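Local coordinates for protein dual specificity phosphatase-like 15 isoform a (Homo sapiens, PDB 1YZ4) that removes phosphate from phosphotyrosine, phosphoserine and phosphothreonine residues of proteins, here as the catalytic domain of a dual-specificity phosphatase, at residues A[29-42]-A[48-60]. The protein carries 1 engineered substitution. Numbering follows the deposited sequence.
Sequences LGRNKITHIISIHE and LQDITYLRIPVAD. With BOG (octyl beta-D-glucopyranoside), chain C.
Ile37 and Tyr53 pair across the parallel strands 36-40 and 52-56 of the dual-specificity phosphatase fold, whose mixed central sheet ends within this chain at strand 52-56; strand 87-91, which ends at Ser91, the engineered residue at the predicted phosphocysteine position, flanks 36-40 on its other side. The strands run 17° apart, joined by backbone hydrogen bonds that begin at Thr52 N to Thr35 O (3.1 Å) and end at Ile56 N to Ser39 O (2.8 Å), with a weak hydrogen bond from His41 N to Ile56 O beyond.

On the face bearing Ile37, Ser39 and Tyr53, the tyrosine ring lies alongside Ile37. Ile37 CG1 sits beside its own backbone N (chi1 -64°), and the extended chain brings CD1 to 3.8 Å from Ile51 CD1 and 3.9 Å from Tyr53 OH. Ser39 OG meets the ring edge in its plane, 3.7 Å from Tyr53 CD2, while Leu48 N donates to Tyr53 OH (2.9 Å), tying the phenol to the preceding loop.

On the other face, Ile38 CG2 packs against Ile56 CG1, and Ile40 CG2 lies beside Ile56 CG2; helix 70-82 covers Ile38 and Leu54, and Ile40 lies near Ser91. His36 runs alongside Thr52, and its ND1 is hydrogen-bonded to Thr35 OG1.

Polar contacts continue past the strands. A water links Thr35 O to Thr52 OG1; a second water accepts from Asp60 N. Octyl glucoside, also bonded to Arg97, donates from its O4 to Glu42 OE2 at 2.6 Å, and its C6 lies 3.4 Å from His41 CE1.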
# COMPACT_ATOMS: atom_id res chain seq x y z
N LEU A 29 11.06 5.17 10.45
CA LEU A 29 10.02 6.17 10.30
C LEU A 29 10.57 7.58 10.14
O LEU A 29 10.08 8.36 9.32
CB LEU A 29 9.07 6.11 11.50
CG LEU A 29 8.20 4.85 11.56
CD1 LEU A 29 7.52 4.72 12.91
CD2 LEU A 29 7.18 4.88 10.43
N GLY A 30 11.61 7.89 10.91
CA GLY A 30 12.22 9.21 10.84
C GLY A 30 13.07 9.35 9.59
O GLY A 30 13.02 10.37 8.90
N ARG A 31 13.86 8.32 9.32
CA ARG A 31 14.72 8.30 8.15
C ARG A 31 13.91 8.57 6.89
O ARG A 31 14.30 9.40 6.06
CB ARG A 31 15.41 6.93 8.06
CG ARG A 31 16.33 6.77 6.87
CD ARG A 31 17.00 5.39 6.87
NE ARG A 31 17.92 5.23 5.74
CZ ARG A 31 18.62 4.13 5.49
NH1 ARG A 31 18.51 3.07 6.29
NH2 ARG A 31 19.43 4.07 4.44
N ASN A 32 12.78 7.88 6.75
CA ASN A 32 11.92 8.04 5.58
C ASN A 32 10.83 9.11 5.72
O ASN A 32 9.92 9.19 4.89
CB ASN A 32 11.29 6.70 5.20
CG ASN A 32 12.32 5.68 4.76
OD1 ASN A 32 13.28 6.02 4.08
ND2 ASN A 32 12.12 4.42 5.15
N LYS A 33 10.93 9.92 6.77
CA LYS A 33 9.96 11.00 7.01
C LYS A 33 8.51 10.55 6.81
O LYS A 33 7.70 11.27 6.23
CB LYS A 33 10.25 12.18 6.08
CG LYS A 33 11.67 12.69 6.14
CD LYS A 33 11.88 13.81 5.13
CE LYS A 33 13.33 14.29 5.11
NZ LYS A 33 13.56 15.33 4.06
N ILE A 34 8.20 9.34 7.28
CA ILE A 34 6.84 8.81 7.16
C ILE A 34 5.85 9.66 7.94
O ILE A 34 6.01 9.83 9.15
CB ILE A 34 6.77 7.35 7.67
CG1 ILE A 34 7.57 6.44 6.73
CG2 ILE A 34 5.32 6.90 7.78
CD1 ILE A 34 7.07 6.46 5.28
N THR A 35 4.84 10.19 7.26
CA THR A 35 3.83 11.02 7.91
C THR A 35 2.46 10.35 7.93
O THR A 35 1.56 10.78 8.64
CB THR A 35 3.67 12.38 7.20
OG1 THR A 35 3.30 12.17 5.83
CG2 THR A 35 4.96 13.19 7.28
N HIS A 36 2.32 9.30 7.12
CA HIS A 36 1.05 8.58 7.04
C HIS A 36 1.28 7.09 6.98
O HIS A 36 2.25 6.61 6.40
CB HIS A 36 0.27 9.03 5.80
CG HIS A 36 -0.17 10.46 5.86
ND1 HIS A 36 0.71 11.51 5.75
CD2 HIS A 36 -1.39 11.01 6.05
CE1 HIS A 36 0.05 12.65 5.87
NE2 HIS A 36 -1.23 12.37 6.05
N ILE A 37 0.35 6.35 7.57
CA ILE A 37 0.45 4.90 7.60
C ILE A 37 -0.92 4.28 7.47
O ILE A 37 -1.91 4.79 8.00
CB ILE A 37 1.04 4.39 8.94
CG1 ILE A 37 2.49 4.88 9.11
CG2 ILE A 37 0.95 2.86 9.00
CD1 ILE A 37 3.11 4.48 10.48
N ILE A 38 -0.98 3.19 6.73
CA ILE A 38 -2.21 2.45 6.57
C ILE A 38 -1.89 1.14 7.25
O ILE A 38 -0.97 0.43 6.83
CB ILE A 38 -2.55 2.19 5.10
CG1 ILE A 38 -2.87 3.50 4.38
CG2 ILE A 38 -3.74 1.22 5.01
CD1 ILE A 38 -3.36 3.31 2.96
N SER A 39 -2.61 0.82 8.32
CA SER A 39 -2.39 -0.43 9.02
C SER A 39 -3.48 -1.42 8.64
O SER A 39 -4.67 -1.18 8.86
CB SER A 39 -2.40 -0.21 10.53
OG SER A 39 -1.35 0.66 10.91
N ILE A 40 -3.06 -2.53 8.04
CA ILE A 40 -3.98 -3.58 7.64
C ILE A 40 -3.70 -4.71 8.62
O ILE A 40 -2.87 -5.58 8.37
CB ILE A 40 -3.70 -4.05 6.21
CG1 ILE A 40 -3.58 -2.85 5.27
CG2 ILE A 40 -4.84 -4.92 5.72
CD1 ILE A 40 -3.08 -3.20 3.89
N HIS A 41 -4.41 -4.68 9.75
CA HIS A 41 -4.23 -5.68 10.80
C HIS A 41 -5.60 -5.99 11.37
O HIS A 41 -6.45 -5.11 11.45
CB HIS A 41 -3.32 -5.09 11.88
CG HIS A 41 -2.84 -6.09 12.88
ND1 HIS A 41 -2.17 -7.24 12.51
CD2 HIS A 41 -2.86 -6.08 14.23
CE1 HIS A 41 -1.80 -7.90 13.60
NE2 HIS A 41 -2.21 -7.22 14.65
N GLU A 42 -5.82 -7.24 11.78
CA GLU A 42 -7.11 -7.64 12.35
C GLU A 42 -7.51 -6.85 13.59
O GLU A 42 -8.70 -6.60 13.79
CB GLU A 42 -7.12 -9.13 12.72
CG GLU A 42 -6.91 -10.11 11.58
CD GLU A 42 -5.44 -10.41 11.34
OE1 GLU A 42 -5.14 -11.52 10.84
OE2 GLU A 42 -4.58 -9.55 11.64
N LEU A 48 1.45 5.73 16.88
CA LEU A 48 2.57 6.63 17.14
C LEU A 48 2.20 8.08 16.89
O LEU A 48 1.46 8.40 15.96
CB LEU A 48 3.76 6.24 16.26
CG LEU A 48 4.18 4.78 16.38
CD1 LEU A 48 5.25 4.47 15.35
CD2 LEU A 48 4.67 4.49 17.80
N GLN A 49 2.72 8.97 17.73
CA GLN A 49 2.43 10.40 17.60
C GLN A 49 2.99 11.01 16.33
O GLN A 49 4.02 10.57 15.81
CB GLN A 49 3.00 11.18 18.79
CG GLN A 49 2.36 10.84 20.12
CD GLN A 49 2.74 11.83 21.21
OE1 GLN A 49 3.92 12.04 21.50
NE2 GLN A 49 1.73 12.46 21.81
N ASP A 50 2.30 12.04 15.85
CA ASP A 50 2.72 12.76 14.66
C ASP A 50 2.61 11.96 13.38
O ASP A 50 3.36 12.19 12.42
CB ASP A 50 4.14 13.28 14.84
CG ASP A 50 4.34 13.97 16.18
OD1 ASP A 50 3.51 14.84 16.52
OD2 ASP A 50 5.31 13.63 16.89
N ILE A 51 1.69 11.00 13.37
CA ILE A 51 1.44 10.18 12.18
C ILE A 51 -0.06 9.99 12.03
O ILE A 51 -0.77 9.73 13.00
CB ILE A 51 2.14 8.78 12.27
CG1 ILE A 51 3.67 8.95 12.23
CG2 ILE A 51 1.70 7.90 11.11
CD1 ILE A 51 4.45 7.64 12.22
N THR A 52 -0.55 10.13 10.81
CA THR A 52 -1.97 9.97 10.55
C THR A 52 -2.22 8.53 10.10
O THR A 52 -1.67 8.08 9.10
CB THR A 52 -2.44 10.95 9.47
OG1 THR A 52 -2.06 12.27 9.85
CG2 THR A 52 -3.95 10.89 9.32
N TYR A 53 -3.05 7.82 10.85
CA TYR A 53 -3.34 6.43 10.53
C TYR A 53 -4.67 6.18 9.87
O TYR A 53 -5.64 6.94 10.02
CB TYR A 53 -3.31 5.56 11.79
CG TYR A 53 -1.95 5.33 12.40
CD1 TYR A 53 -1.30 6.35 13.10
CD2 TYR A 53 -1.32 4.09 12.31
CE1 TYR A 53 -0.07 6.14 13.69
CE2 TYR A 53 -0.07 3.87 12.90
CZ TYR A 53 0.55 4.90 13.58
OH TYR A 53 1.78 4.70 14.16
N LEU A 54 -4.71 5.09 9.13
CA LEU A 54 -5.91 4.63 8.47
C LEU A 54 -5.91 3.16 8.87
O LEU A 54 -4.97 2.42 8.54
CB LEU A 54 -5.79 4.78 6.96
CG LEU A 54 -7.12 4.55 6.23
CD1 LEU A 54 -8.11 5.61 6.68
CD2 LEU A 54 -6.91 4.60 4.72
N ARG A 55 -6.92 2.75 9.62
CA ARG A 55 -7.02 1.36 10.06
C ARG A 55 -7.91 0.53 9.14
O ARG A 55 -9.05 0.89 8.87
CB ARG A 55 -7.54 1.29 11.49
CG ARG A 55 -6.48 1.57 12.56
CD ARG A 55 -7.12 1.75 13.94
NE ARG A 55 -6.13 1.86 15.01
CZ ARG A 55 -6.42 2.24 16.25
NH1 ARG A 55 -7.67 2.55 16.58
NH2 ARG A 55 -5.46 2.30 17.17
N ILE A 56 -7.35 -0.58 8.67
CA ILE A 56 -8.05 -1.51 7.79
C ILE A 56 -7.94 -2.89 8.45
O ILE A 56 -6.95 -3.60 8.29
CB ILE A 56 -7.39 -1.55 6.40
CG1 ILE A 56 -7.41 -0.15 5.77
CG2 ILE A 56 -8.11 -2.54 5.50
CD1 ILE A 56 -8.83 0.43 5.53
N PRO A 57 -8.98 -3.29 9.21
CA PRO A 57 -9.08 -4.56 9.93
C PRO A 57 -9.38 -5.74 9.03
O PRO A 57 -10.51 -6.22 8.98
CB PRO A 57 -10.20 -4.30 10.92
CG PRO A 57 -11.16 -3.50 10.06
CD PRO A 57 -10.23 -2.52 9.34
N VAL A 58 -8.36 -6.23 8.33
CA VAL A 58 -8.54 -7.34 7.41
C VAL A 58 -7.49 -8.42 7.61
O VAL A 58 -6.30 -8.13 7.78
CB VAL A 58 -8.49 -6.83 5.95
CG1 VAL A 58 -8.35 -7.99 4.99
CG2 VAL A 58 -9.75 -6.05 5.64
N ALA A 59 -7.93 -9.67 7.57
CA ALA A 59 -7.03 -10.81 7.73
C ALA A 59 -6.48 -11.23 6.37
O ALA A 59 -7.02 -10.87 5.33
CB ALA A 59 -7.79 -11.98 8.38
N ASP A 60 -5.39 -12.00 6.37
CA ASP A 60 -4.82 -12.46 5.12
C ASP A 60 -5.37 -13.82 4.68
O ASP A 60 -4.75 -14.85 4.95
CB ASP A 60 -3.29 -12.54 5.20
CG ASP A 60 -2.66 -12.90 3.87
OD1 ASP A 60 -3.28 -12.53 2.84
OD2 ASP A 60 -1.57 -13.53 3.83
C1 BOG C . 0.05 -13.43 13.34
O1 BOG C . 0.44 -14.61 14.05
C2 BOG C . -0.23 -13.79 11.86
O2 BOG C . 0.94 -14.32 11.26
C3 BOG C . -0.67 -12.53 11.11
O3 BOG C . -0.94 -12.84 9.75
C4 BOG C . -1.93 -11.99 11.77
O4 BOG C . -2.35 -10.82 11.09
C5 BOG C . -1.63 -11.66 13.26
O5 BOG C . -1.17 -12.86 13.93
C6 BOG C . -2.89 -11.15 13.96
O6 BOG C . -2.67 -10.97 15.35
C1' BOG C . 1.10 -14.39 15.30
C2' BOG C . 2.28 -15.35 15.32
C3' BOG C . 3.41 -14.75 14.51
C4' BOG C . 4.63 -15.64 14.43
C5' BOG C . 5.75 -14.99 13.60
C6' BOG C . 5.27 -14.42 12.27
C7' BOG C . 6.40 -13.78 11.52
C8' BOG C . 5.92 -13.22 10.21
O HOH W 1 0.75 13.58 9.86
O HOH W 2 -4.12 -12.63 8.94